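Probable endoglucanase from Gluconacetobacter xylinus hydrolyses internal beta-1,4-glucosidic linkages of cellulose, acting on carboxymethyl-cellulose as a secreted family 8 glycoside hydrolase. Local coordinates of one contact, PDB 1WZZ (chain A, 1.65 Å), residues Asp83-Trp88 and Met132-Asp137, beside the matching contact of the related endoglucanase from Komagataeibacter sucrofermentans, PDB 6VC5 (chain B, 1.50 Å), residues Asp68-Trp73 and Met117-Asp122. One frame, after least-squares fit of the local backbone (RMSD 0.14 Å); residues are numbered along the deposited sequences.

Structure 1 (1WZZ); sequences DKLFSW and MAIYGD.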
loop_
_atom_site.group_PDB
_atom_site.type_symbol
_atom_site.label_atom_id
_atom_site.label_comp_id
_atom_site.label_asym_id
_atom_site.label_seq_id
_atom_site.Cartn_x
_atom_site.Cartn_y
_atom_site.Cartn_z
ATOM N N ASP A 83 -14.652 -2.752 -16.060
ATOM C CA ASP A 83 -13.229 -2.407 -16.000
ATOM C C ASP A 83 -12.620 -3.503 -15.139
ATOM O O ASP A 83 -13.351 -4.336 -14.585
ATOM C CB ASP A 83 -12.931 -0.986 -15.468
ATOM C CG ASP A 83 -13.462 -0.731 -14.087
ATOM O OD1 ASP A 83 -14.301 0.184 -13.951
ATOM O OD2 ASP A 83 -13.063 -1.432 -13.136
ATOM N N LYS A 84 -11.300 -3.504 -15.023
ATOM C CA LYS A 84 -10.600 -4.546 -14.288
ATOM C C LYS A 84 -10.238 -4.166 -12.861
ATOM O O LYS A 84 -9.527 -4.912 -12.195
ATOM C CB LYS A 84 -9.346 -4.958 -15.069
ATOM C CG LYS A 84 -9.658 -5.651 -16.419
ATOM C CD LYS A 84 -10.230 -7.051 -16.174
ATOM C CE LYS A 84 -10.549 -7.797 -17.477
ATOM N NZ LYS A 84 -11.772 -7.255 -18.128
ATOM N N LEU A 85 -10.720 -3.016 -12.399
ATOM C CA LEU A 85 -10.456 -2.609 -11.012
ATOM C C LEU A 85 -11.376 -3.386 -10.084
ATOM O O LEU A 85 -12.254 -4.166 -10.529
ATOM C CB LEU A 85 -10.647 -1.099 -10.840
ATOM C CG LEU A 85 -9.878 -0.292 -11.883
ATOM C CD1 LEU A 85 -10.028 1.228 -11.638
ATOM C CD2 LEU A 85 -8.390 -0.733 -11.819
ATOM N N PHE A 86 -11.171 -3.203 -8.787
ATOM C CA PHE A 86 -11.924 -3.942 -7.785
ATOM C C PHE A 86 -12.767 -3.114 -6.837
ATOM O O PHE A 86 -12.326 -2.065 -6.363
ATOM C CB PHE A 86 -10.940 -4.760 -6.922
ATOM C CG PHE A 86 -10.085 -5.704 -7.711
ATOM C CD1 PHE A 86 -8.960 -5.243 -8.425
ATOM C CD2 PHE A 86 -10.453 -7.056 -7.826
ATOM C CE1 PHE A 86 -8.228 -6.118 -9.257
ATOM C CE2 PHE A 86 -9.721 -7.933 -8.649
ATOM C CZ PHE A 86 -8.612 -7.462 -9.368
ATOM N N SER A 87 -13.977 -3.606 -6.524
ATOM C CA SER A 87 -14.802 -2.928 -5.518
ATOM C C SER A 87 -13.953 -3.062 -4.237
ATOM O O SER A 87 -13.308 -4.089 -4.005
ATOM C CB SER A 87 -16.166 -3.630 -5.396
ATOM O OG SER A 87 -16.874 -3.429 -6.613
ATOM N N TRP A 88 -13.969 -2.028 -3.407
ATOM C CA TRP A 88 -13.089 -1.986 -2.249
ATOM C C TRP A 88 -13.430 -2.835 -1.056
ATOM O O TRP A 88 -12.533 -3.252 -0.327
ATOM C CB TRP A 88 -12.891 -0.526 -1.813
ATOM C CG TRP A 88 -14.012 0.023 -0.979
ATOM C CD1 TRP A 88 -15.272 0.370 -1.393
ATOM C CD2 TRP A 88 -13.977 0.235 0.436
ATOM N NE1 TRP A 88 -16.027 0.787 -0.306
ATOM C CE2 TRP A 88 -15.251 0.711 0.823
ATOM C CE3 TRP A 88 -12.993 0.065 1.412
ATOM C CZ2 TRP A 88 -15.566 1.020 2.157
ATOM C CZ3 TRP A 88 -13.311 0.372 2.748
ATOM C CH2 TRP A 88 -14.586 0.844 3.096
HETATM N N MSE A 132 -1.554 -7.198 -16.433
HETATM C CA MSE A 132 -1.563 -6.153 -17.444
HETATM C C MSE A 132 -2.944 -5.518 -17.625
HETATM O O MSE A 132 -3.033 -4.308 -17.843
HETATM C CB MSE A 132 -1.063 -6.715 -18.785
HETATM C CG MSE A 132 0.390 -7.011 -18.717
HETATM SE SE MSE A 132 0.990 -7.898 -20.347
HETATM C CE MSE A 132 -0.202 -9.316 -20.434
ATOM N N ALA A 133 -3.993 -6.335 -17.525
ATOM C CA ALA A 133 -5.367 -5.832 -17.713
ATOM C C ALA A 133 -5.743 -4.858 -16.587
ATOM O O ALA A 133 -6.352 -3.805 -16.826
ATOM C CB ALA A 133 -6.333 -7.021 -17.778
ATOM N N ILE A 134 -5.342 -5.189 -15.364
ATOM C CA ILE A 134 -5.598 -4.263 -14.246
ATOM C C ILE A 134 -4.771 -2.987 -14.447
ATOM O O ILE A 134 -5.288 -1.875 -14.326
ATOM C CB ILE A 134 -5.199 -4.932 -12.864
ATOM C CG1 ILE A 134 -6.109 -6.138 -12.577
ATOM C CG2 ILE A 134 -5.310 -3.908 -11.726
ATOM C CD1 ILE A 134 -5.534 -7.111 -11.533
ATOM N N TYR A 135 -3.475 -3.122 -14.715
ATOM C CA TYR A 135 -2.649 -1.934 -14.918
ATOM C C TYR A 135 -3.199 -0.996 -15.996
ATOM O O TYR A 135 -3.153 0.240 -15.856
ATOM C CB TYR A 135 -1.206 -2.339 -15.280
ATOM C CG TYR A 135 -0.396 -2.910 -14.116
ATOM C CD1 TYR A 135 -0.359 -2.257 -12.883
ATOM C CD2 TYR A 135 0.361 -4.067 -14.265
ATOM C CE1 TYR A 135 0.431 -2.748 -11.818
ATOM C CE2 TYR A 135 1.154 -4.566 -13.208
ATOM C CZ TYR A 135 1.176 -3.887 -11.994
ATOM O OH TYR A 135 1.966 -4.363 -10.948
ATOM N N GLY A 136 -3.715 -1.572 -17.082
ATOM C CA GLY A 136 -4.253 -0.727 -18.148
ATOM C C GLY A 136 -5.359 0.181 -17.659
ATOM O O GLY A 136 -5.424 1.357 -18.036
ATOM N N ASP A 137 -6.235 -0.349 -16.812
ATOM C CA ASP A 137 -7.325 0.425 -16.272
ATOM C C ASP A 137 -6.858 1.363 -15.154
ATOM O O ASP A 137 -7.387 2.443 -15.021
ATOM C CB ASP A 137 -8.484 -0.486 -15.810
ATOM C CG ASP A 137 -9.351 -0.947 -16.990
ATOM O OD1 ASP A 137 -9.428 -0.195 -17.994
ATOM O OD2 ASP A 137 -9.950 -2.027 -16.916
#
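Lys84 meets Ala133, Ile134 and Asp137 on helix 125-142. The loop between helix 64-77 and strand 89-91 packs here on this helix of the (alpha/alpha)6 barrel. The backbone N of Lys84 gives a hydrogen bond to Asp137 OD2 at 2.8 Å. That oxygen is met on its anti side, 25° out of the carboxylate plane. CB of Lys84 is 3.7 Å from Ala133 O. With CG beside the backbone N (chi1 -66°), the lysine chain passes Ala133; Lys84 CG is 3.8 Å from Ala133 CB. It then bends at chi2 and leads away from the helix. Asp83 OD2 accepts from Leu85 N at 2.9 Å, closing an Asx turn, and also hydrogen-bonds to His80 ND1. Leu85 CD2 packs on Asp137 CB at 4.0 Å. Phe86 and Ile134 cross at about a right angle. Ile134 CD1 meets the ring edge in plane, 3.7 Å from Phe86 CE1. Ile111 and Leu115 of helix 105-122 continue this apolar layer. The Phe86 side chain is about 8 Å from that of Glu49, the probable proton donor.

Comparison
The lysine chain beyond CB is absent in structure 2, where Lys84(A) is replaced by Ala69(B). The CB atoms coincide within the error, but CG, CD, CE and NZ of Lys84(A) have no counterpart in Ala69(B). No well-ordered atom given for structure 2 takes their place. The kept CB still touches the helix: Lys84(A) CB is 3.7 Å from Ala133(A) O, and Ala69(B) CB is 3.6 Å from Asn118(B) O. The positive charge goes with the chain. In structure 1 it lies near the carboxylate of Asp137(A) without contact, so its absence may alter the local electrostatics.

The backbone bond to the aspartate is found in both. It is 2.8 Å from Lys84(A) N to Asp137(A) OD2 and 2.8 Å from Ala69(B) N to Asp122(B) OD2. Asp83(A), Leu85(A), Phe86(A), Ile134(A) and Asp137(A) and their counterparts keep their places within the error.

On the helix, Ala133(A) is replaced by Asn118(B). Again the CB atoms coincide, and each still touches CB of Lys84(A) or Ala69(B). CG, OD1 and ND2 of Asn118(B) are new, with no counterpart in Ala133(A). The added amide brings a neutral polar group, and its OD1 bonds Gln114(B).

Structure 2 (6VC5); sequences DALFSW and MNIYGD.
The backbone N of Ala69 gives a hydrogen bond to Asp122 OD2 at 2.8 Å. That oxygen is met on its anti side, 17° out of the carboxylate plane. Ala69 also meets Asn118 and Ile119 on helix 110-126. CB of Ala69 is 3.6 Å from Asn118 O. This methyl group also meets the Asn118 side chain; Ala69 CB is 4.1 Å from Asn118 CB. With CG beside its backbone N (chi1 -72°), Asn118 leads its amide away from the loop. Its OD1 accepts a hydrogen bond from Gln114 NE2, one turn earlier on the same helix. Asp68 OD1 accepts from Leu70 N at 3.1 Å, closing an Asx turn, and also hydrogen-bonds to His65 ND1. Leu70 CD2 packs on Asp122 CB at 4.0 Å. Phe71 and Ile119 cross at about a right angle. Ile119 CD1 meets the ring edge in plane, 3.7 Å from Phe71 CE2. Ile96 and Leu100 of helix 90-106 continue this apolar layer, which joins the loop to two helices.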
loop_
_atom_site.group_PDB
_atom_site.type_symbol
_atom_site.label_atom_id
_atom_site.label_comp_id
_atom_site.label_asym_id
_atom_site.label_seq_id
_atom_site.Cartn_x
_atom_site.Cartn_y
_atom_site.Cartn_z
ATOM N N ASP B 68 -14.761 -2.924 -16.026
ATOM C CA ASP B 68 -13.330 -2.641 -16.060
ATOM C C ASP B 68 -12.636 -3.652 -15.151
ATOM O O ASP B 68 -13.282 -4.493 -14.519
ATOM C CB ASP B 68 -13.003 -1.175 -15.717
ATOM C CG ASP B 68 -13.523 -0.746 -14.352
ATOM O OD1 ASP B 68 -13.117 -1.330 -13.329
ATOM O OD2 ASP B 68 -14.333 0.204 -14.304
ATOM N N ALA B 69 -11.308 -3.571 -15.084
ATOM C CA ALA B 69 -10.536 -4.565 -14.348
ATOM C C ALA B 69 -10.215 -4.144 -12.916
ATOM O O ALA B 69 -9.529 -4.884 -12.210
ATOM C CB ALA B 69 -9.239 -4.901 -15.100
ATOM N N LEU B 70 -10.706 -2.991 -12.467
ATOM C CA LEU B 70 -10.476 -2.574 -11.089
ATOM C C LEU B 70 -11.408 -3.343 -10.150
ATOM O O LEU B 70 -12.265 -4.118 -10.584
ATOM C CB LEU B 70 -10.628 -1.063 -10.969
ATOM C CG LEU B 70 -9.810 -0.239 -11.971
ATOM C CD1 LEU B 70 -10.010 1.244 -11.704
ATOM C CD2 LEU B 70 -8.341 -0.602 -11.857
ATOM N N PHE B 71 -11.264 -3.097 -8.844
ATOM C CA PHE B 71 -11.906 -3.911 -7.815
ATOM C C PHE B 71 -12.741 -3.047 -6.891
ATOM O O PHE B 71 -12.279 -2.009 -6.410
ATOM C CB PHE B 71 -10.856 -4.669 -6.984
ATOM C CG PHE B 71 -10.089 -5.656 -7.787
ATOM C CD1 PHE B 71 -10.476 -6.982 -7.818
ATOM C CD2 PHE B 71 -8.991 -5.246 -8.537
ATOM C CE1 PHE B 71 -9.796 -7.899 -8.591
ATOM C CE2 PHE B 71 -8.298 -6.151 -9.298
ATOM C CZ PHE B 71 -8.701 -7.479 -9.334
ATOM N N SER B 72 -13.961 -3.490 -6.618
ATOM C CA SER B 72 -14.713 -2.875 -5.534
ATOM C C SER B 72 -13.937 -3.052 -4.234
ATOM O O SER B 72 -13.326 -4.093 -3.999
ATOM C CB SER B 72 -16.073 -3.542 -5.426
ATOM O OG SER B 72 -16.836 -3.331 -6.607
ATOM N N TRP B 73 -13.947 -2.021 -3.388
ATOM C CA TRP B 73 -12.991 -2.009 -2.284
ATOM C C TRP B 73 -13.356 -2.978 -1.160
ATOM O O TRP B 73 -12.462 -3.413 -0.422
ATOM C CB TRP B 73 -12.793 -0.590 -1.748
ATOM C CG TRP B 73 -13.911 -0.079 -0.910
ATOM C CD1 TRP B 73 -15.122 0.392 -1.347
ATOM C CD2 TRP B 73 -13.922 0.043 0.515
ATOM N NE1 TRP B 73 -15.886 0.794 -0.269
ATOM C CE2 TRP B 73 -15.169 0.586 0.881
ATOM C CE3 TRP B 73 -12.991 -0.260 1.517
ATOM C CZ2 TRP B 73 -15.517 0.827 2.211
ATOM C CZ3 TRP B 73 -13.338 -0.023 2.840
ATOM C CH2 TRP B 73 -14.591 0.517 3.174
ATOM N N MET B 117 -1.772 -7.196 -16.442
ATOM C CA MET B 117 -1.747 -6.152 -17.465
ATOM C C MET B 117 -3.120 -5.515 -17.658
ATOM O O MET B 117 -3.212 -4.299 -17.884
ATOM C CB MET B 117 -1.195 -6.720 -18.770
ATOM C CG MET B 117 0.276 -7.064 -18.652
ATOM S SD MET B 117 1.120 -7.499 -20.188
ATOM C CE MET B 117 0.219 -8.950 -20.623
ATOM N N ASN B 118 -4.192 -6.300 -17.541
ATOM C CA ASN B 118 -5.536 -5.725 -17.617
ATOM C C ASN B 118 -5.784 -4.733 -16.484
ATOM O O ASN B 118 -6.332 -3.648 -16.715
ATOM C CB ASN B 118 -6.590 -6.827 -17.593
ATOM C CG ASN B 118 -6.629 -7.617 -18.886
ATOM O OD1 ASN B 118 -6.118 -7.169 -19.913
ATOM N ND2 ASN B 118 -7.223 -8.802 -18.840
ATOM N N ILE B 119 -5.383 -5.082 -15.255
ATOM C CA ILE B 119 -5.541 -4.157 -14.131
ATOM C C ILE B 119 -4.706 -2.904 -14.351
ATOM O O ILE B 119 -5.181 -1.775 -14.158
ATOM C CB ILE B 119 -5.171 -4.845 -12.805
ATOM C CG1 ILE B 119 -6.081 -6.049 -12.552
ATOM C CG2 ILE B 119 -5.257 -3.853 -11.642
ATOM C CD1 ILE B 119 -5.519 -7.035 -11.530
ATOM N N TYR B 120 -3.427 -3.083 -14.700
ATOM C CA TYR B 120 -2.550 -1.924 -14.864
ATOM C C TYR B 120 -3.082 -0.996 -15.942
ATOM O O TYR B 120 -3.053 0.232 -15.786
ATOM C CB TYR B 120 -1.132 -2.373 -15.223
ATOM C CG TYR B 120 -0.308 -2.908 -14.070
ATOM C CD1 TYR B 120 -0.205 -2.216 -12.867
ATOM C CD2 TYR B 120 0.416 -4.087 -14.212
ATOM C CE1 TYR B 120 0.574 -2.701 -11.816
ATOM C CE2 TYR B 120 1.201 -4.583 -13.178
ATOM C CZ TYR B 120 1.282 -3.891 -11.987
ATOM O OH TYR B 120 2.058 -4.378 -10.963
ATOM N N GLY B 121 -3.575 -1.571 -17.043
ATOM C CA GLY B 121 -4.139 -0.761 -18.108
ATOM C C GLY B 121 -5.282 0.114 -17.627
ATOM O O GLY B 121 -5.383 1.286 -18.004
ATOM N N ASP B 122 -6.156 -0.437 -16.786
ATOM C CA ASP B 122 -7.279 0.349 -16.285
ATOM C C ASP B 122 -6.883 1.340 -15.187
ATOM O O ASP B 122 -7.500 2.405 -15.084
ATOM C CB ASP B 122 -8.417 -0.577 -15.858
ATOM C CG ASP B 122 -9.317 -0.951 -17.030
ATOM O OD1 ASP B 122 -9.310 -0.206 -18.042
ATOM O OD2 ASP B 122 -10.027 -1.976 -16.953
#